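Local coordinates for protein HTH-type transcriptional repressor PhnF (Mycobacterium smegmatis, PDB 3F8M) that represses the phnDCE operon, which serves phosphate uptake, when phosphate is available in the cell, acting as a DNA-binding transcription factor, at residues 110-115 with 120-125; 210-213 with 219-222. All coordinates share one frame; numbering follows the deposited sequence.

Contact 1: residues 110-115 with 120-125; sequences LTADEV and LGVDVG
Ala112 and Gly125 are joined through their backbones: the N-H of Gly125 reaches the carbonyl of Ala112, N to O 2.9 Å, nearly straight at 163° and lying in the carbonyl plane. It is the single hydrogen bond between the two segments. Gly125 takes it with a positive phi, a backbone shape that suits glycine.

The rest is van der Waals packing. Thr111 rests its CG2 on the carbonyl of Gly125, 3.6 Å from that O. The methyl of Ala112 makes an apolar contact with Val122, its CB 4.1 Å from CG2. Val124 has its CG1 anti to the backbone N (chi1 -177°), and this methyl comes to 4.0 Å from the bonded Ala112 O. Its other methyl, CG2, lies 4.2 Å from CA of Glu114, over the first turn of helix 114-120.

The carboxylate of Asp113 is engaged outside the two segments. Asp113 is the N-cap of that helix: OD1 accepts the backbone N-H of Leu116, while OD2 forms a salt bridge with Arg58 of the second subunit, at the end of that subunit's predicted helix-turn-helix motif. The short helix thus sits within the link between antiparallel neighbours 100-111 and 127-137, and the contact closes this strand-helix-strand connection at the outer edge of the UTRA domain sheet.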
loop_
_atom_site.group_PDB
_atom_site.type_symbol
_atom_site.label_atom_id
_atom_site.label_comp_id
_atom_site.label_asym_id
_atom_site.label_seq_id
_atom_site.Cartn_x
_atom_site.Cartn_y
_atom_site.Cartn_z
ATOM N N LEU A 110 22.074 1.627 19.409
ATOM C CA LEU A 110 21.226 0.641 20.026
ATOM C C LEU A 110 21.974 -0.708 19.962
ATOM O O LEU A 110 23.060 -0.786 19.373
ATOM C CB LEU A 110 19.905 0.534 19.228
ATOM C CG LEU A 110 19.083 1.855 19.080
ATOM C CD1 LEU A 110 17.831 1.624 18.282
ATOM C CD2 LEU A 110 18.727 2.458 20.436
ATOM N N THR A 111 21.385 -1.768 20.526
ATOM C CA THR A 111 21.859 -3.146 20.284
ATOM C C THR A 111 20.699 -4.042 19.803
ATOM O O THR A 111 19.519 -3.769 20.102
ATOM C CB THR A 111 22.503 -3.823 21.548
ATOM O OG1 THR A 111 21.562 -3.818 22.603
ATOM C CG2 THR A 111 23.711 -3.088 22.016
ATOM N N ALA A 112 21.024 -5.115 19.091
ATOM C CA ALA A 112 19.975 -5.967 18.530
ATOM C C ALA A 112 19.416 -6.899 19.603
ATOM O O ALA A 112 20.172 -7.617 20.273
ATOM C CB ALA A 112 20.486 -6.753 17.348
ATOM N N ASP A 113 18.101 -6.837 19.813
ATOM C CA ASP A 113 17.458 -7.820 20.662
ATOM C C ASP A 113 17.317 -9.118 19.874
ATOM O O ASP A 113 17.716 -9.200 18.705
ATOM C CB ASP A 113 16.109 -7.310 21.208
ATOM C CG ASP A 113 15.070 -7.060 20.122
ATOM O OD1 ASP A 113 15.233 -7.461 18.963
ATOM O OD2 ASP A 113 14.032 -6.465 20.467
ATOM N N GLU A 114 16.760 -10.149 20.499
ATOM C CA GLU A 114 16.616 -11.430 19.826
ATOM C C GLU A 114 15.939 -11.341 18.462
ATOM O O GLU A 114 16.416 -11.933 17.483
ATOM C CB GLU A 114 15.836 -12.404 20.730
ATOM C CG GLU A 114 16.593 -12.829 22.021
ATOM C CD GLU A 114 16.371 -11.910 23.242
ATOM O OE1 GLU A 114 16.213 -10.663 23.099
ATOM O OE2 GLU A 114 16.377 -12.452 24.373
ATOM N N VAL A 115 14.800 -10.644 18.393
ATOM C CA VAL A 115 14.022 -10.525 17.153
ATOM C C VAL A 115 14.809 -9.789 16.034
ATOM O O VAL A 115 14.913 -10.249 14.884
ATOM C CB VAL A 115 12.689 -9.757 17.432
ATOM C CG1 VAL A 115 11.962 -9.465 16.149
ATOM C CG2 VAL A 115 11.793 -10.536 18.415
ATOM N N LEU A 120 18.217 -9.306 11.014
ATOM C CA LEU A 120 19.418 -8.814 10.351
ATOM C C LEU A 120 20.478 -9.888 10.196
ATOM O O LEU A 120 21.515 -9.649 9.570
ATOM C CB LEU A 120 20.020 -7.621 11.105
ATOM C CG LEU A 120 19.147 -6.379 11.268
ATOM C CD1 LEU A 120 19.816 -5.405 12.218
ATOM C CD2 LEU A 120 18.935 -5.762 9.913
ATOM N N GLY A 121 20.227 -11.050 10.804
ATOM C CA GLY A 121 21.184 -12.157 10.792
ATOM C C GLY A 121 22.508 -11.803 11.446
ATOM O O GLY A 121 23.550 -12.163 10.919
ATOM N N VAL A 122 22.471 -11.060 12.555
ATOM C CA VAL A 122 23.640 -10.742 13.353
ATOM C C VAL A 122 23.486 -11.407 14.715
ATOM O O VAL A 122 22.459 -12.025 14.986
ATOM C CB VAL A 122 23.836 -9.216 13.555
ATOM C CG1 VAL A 122 24.140 -8.550 12.173
ATOM C CG2 VAL A 122 22.618 -8.567 14.289
ATOM N N ASP A 123 24.494 -11.284 15.552
ATOM C CA ASP A 123 24.441 -11.817 16.904
ATOM C C ASP A 123 23.469 -11.005 17.749
ATOM O O ASP A 123 23.348 -9.811 17.566
ATOM C CB ASP A 123 25.826 -11.772 17.538
ATOM C CG ASP A 123 26.843 -12.676 16.816
ATOM O OD1 ASP A 123 26.475 -13.519 15.975
ATOM O OD2 ASP A 123 28.030 -12.507 17.095
ATOM N N VAL A 124 22.779 -11.676 18.668
ATOM C CA VAL A 124 22.096 -10.999 19.755
ATOM C C VAL A 124 23.099 -10.106 20.497
ATOM O O VAL A 124 24.221 -10.534 20.846
ATOM C CB VAL A 124 21.418 -12.007 20.735
ATOM C CG1 VAL A 124 20.655 -11.277 21.816
ATOM C CG2 VAL A 124 20.506 -13.027 19.986
ATOM N N GLY A 125 22.714 -8.853 20.725
ATOM C CA GLY A 125 23.596 -7.878 21.350
ATOM C C GLY A 125 24.456 -7.069 20.391
ATOM O O GLY A 125 25.121 -6.121 20.817
#

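Contact 2: residues 210-213 with 219-222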
loop_
_atom_site.group_PDB
_atom_site.type_symbol
_atom_site.label_atom_id
_atom_site.label_comp_id
_atom_site.label_asym_id
_atom_site.label_seq_id
_atom_site.Cartn_x
_atom_site.Cartn_y
_atom_site.Cartn_z
ATOM N N ASN A 210 7.062 -1.734 6.469
ATOM C CA ASN A 210 8.227 -2.351 7.100
ATOM C C ASN A 210 8.994 -3.092 6.064
ATOM O O ASN A 210 8.420 -3.920 5.352
ATOM C CB ASN A 210 7.776 -3.299 8.219
ATOM C CG ASN A 210 7.490 -2.555 9.467
ATOM O OD1 ASN A 210 8.406 -1.956 10.056
ATOM N ND2 ASN A 210 6.209 -2.471 9.832
ATOM N N ARG A 211 10.290 -2.784 5.940
ATOM C CA ARG A 211 11.134 -3.383 4.911
ATOM C C ARG A 211 12.366 -4.031 5.493
ATOM O O ARG A 211 12.945 -3.503 6.428
ATOM C CB ARG A 211 11.598 -2.316 3.938
ATOM C CG ARG A 211 12.808 -2.741 3.094
ATOM C CD ARG A 211 13.049 -1.788 1.945
ATOM N NE ARG A 211 11.908 -1.701 1.032
ATOM C CZ ARG A 211 11.958 -1.064 -0.134
ATOM N NH1 ARG A 211 13.083 -0.465 -0.520
ATOM N NH2 ARG A 211 10.900 -1.028 -0.922
ATOM N N VAL A 212 12.758 -5.175 4.947
ATOM C CA VAL A 212 14.094 -5.707 5.154
ATOM C C VAL A 212 14.682 -5.786 3.751
ATOM O O VAL A 212 14.015 -6.272 2.815
ATOM C CB VAL A 212 14.128 -7.101 5.812
ATOM C CG1 VAL A 212 15.567 -7.496 6.128
ATOM C CG2 VAL A 212 13.263 -7.118 7.100
ATOM N N SER A 213 15.918 -5.317 3.615
ATOM C CA SER A 213 16.634 -5.368 2.351
ATOM C C SER A 213 17.807 -6.301 2.497
ATOM O O SER A 213 18.413 -6.391 3.576
ATOM C CB SER A 213 17.161 -3.985 1.937
ATOM O OG SER A 213 16.127 -3.060 1.816
ATOM N N VAL A 219 22.705 -11.093 2.481
ATOM C CA VAL A 219 22.956 -10.654 3.844
ATOM C C VAL A 219 22.119 -9.387 4.049
ATOM O O VAL A 219 22.075 -8.542 3.159
ATOM C CB VAL A 219 24.437 -10.362 4.084
ATOM C CG1 VAL A 219 24.696 -9.991 5.531
ATOM C CG2 VAL A 219 25.312 -11.587 3.682
ATOM N N ALA A 220 21.440 -9.294 5.198
ATOM C CA ALA A 220 20.552 -8.153 5.477
ATOM C C ALA A 220 21.338 -6.835 5.483
ATOM O O ALA A 220 22.416 -6.743 6.035
ATOM C CB ALA A 220 19.792 -8.341 6.772
ATOM N N ILE A 221 20.764 -5.831 4.838
ATOM C CA ILE A 221 21.355 -4.487 4.743
ATOM C C ILE A 221 20.771 -3.588 5.862
ATOM O O ILE A 221 21.497 -2.800 6.480
ATOM C CB ILE A 221 21.050 -3.906 3.322
ATOM C CG1 ILE A 221 21.794 -4.700 2.227
ATOM C CG2 ILE A 221 21.340 -2.381 3.182
ATOM C CD1 ILE A 221 21.281 -4.347 0.764
ATOM N N GLU A 222 19.455 -3.697 6.083
ATOM C CA GLU A 222 18.690 -2.741 6.912
ATOM C C GLU A 222 17.350 -3.362 7.257
ATOM O O GLU A 222 16.880 -4.302 6.581
ATOM C CB GLU A 222 18.382 -1.432 6.139
ATOM C CG GLU A 222 17.529 -1.734 4.880
ATOM C CD GLU A 222 16.928 -0.548 4.164
ATOM O OE1 GLU A 222 16.984 0.607 4.665
ATOM O OE2 GLU A 222 16.349 -0.819 3.092
#
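Ser213 and Glu222 meet side chain to side chain in a buried place: the serine hydroxyl OG donates to carboxylate OE2 at 2.6 Å, using the anti lone pair, the one turned away from the other oxygen. Glu222 carries CG between its own backbone N and carbonyl carbon (chi1 61°) and runs extended from there, which lays the chain along Ser213 and brings the carboxylate to the hydroxyl.

The backbones are bonded beside this pair. Ile221 N gives a short bond to Ser213 O, 2.7 Å, whereas Ser213 N reaches Glu222 O across a long 3.3 Å. The same Glu222 O is approached by the CA-H of Val212, with CA at 3.4 Å, and by the methyl CG1 of Val212 at 3.5 Å.

Arg211 supplies the next layer. Its CD lies 3.6 Å from Glu222 OE2, but the guanidinium and carboxylate planes stand 70° apart, and with NH1 4.9 Å from OE2 the two make no salt bridge, although the opposite charge probably steadies the carboxylate. The guanidinium is instead fixed by Asp183 and the carbonyl of Gly85 at NH2, and by Tyr168 OH at NH1; that hydroxyl also makes a weak hydrogen bond to Glu222 OE2 and so bridges the two groups. Phe178 packs on both Ser213 and Ile221.

Two residues, Ile221 and Glu222, stand across from the single Ser213, and Ile221 has a psi of -42°: a classic beta bulge near the turn end of the antiparallel hairpin 206-214/220-229 in the UTRA domain sheet.

How the contacts relate
Both contacts belong to the UTRA domain and reach its six-stranded antiparallel sheet, but at different depths. Contact 1 is a surface contact, centred about 29 Å from the centre of the chain, and ties a loop to the end of an outermost strand; contact 2 is buried, about 18 Å from that centre, and pairs two inner strands. Chemistry follows place: one backbone bond and small apolar groups outside, with charge directed to the second subunit, against a network of buried polar side chains inside. Their centres lie about 13 Å apart, and Leu120 joins them, its O 3.5 Å from Ala220 CB and its CD2 packed on Glu222.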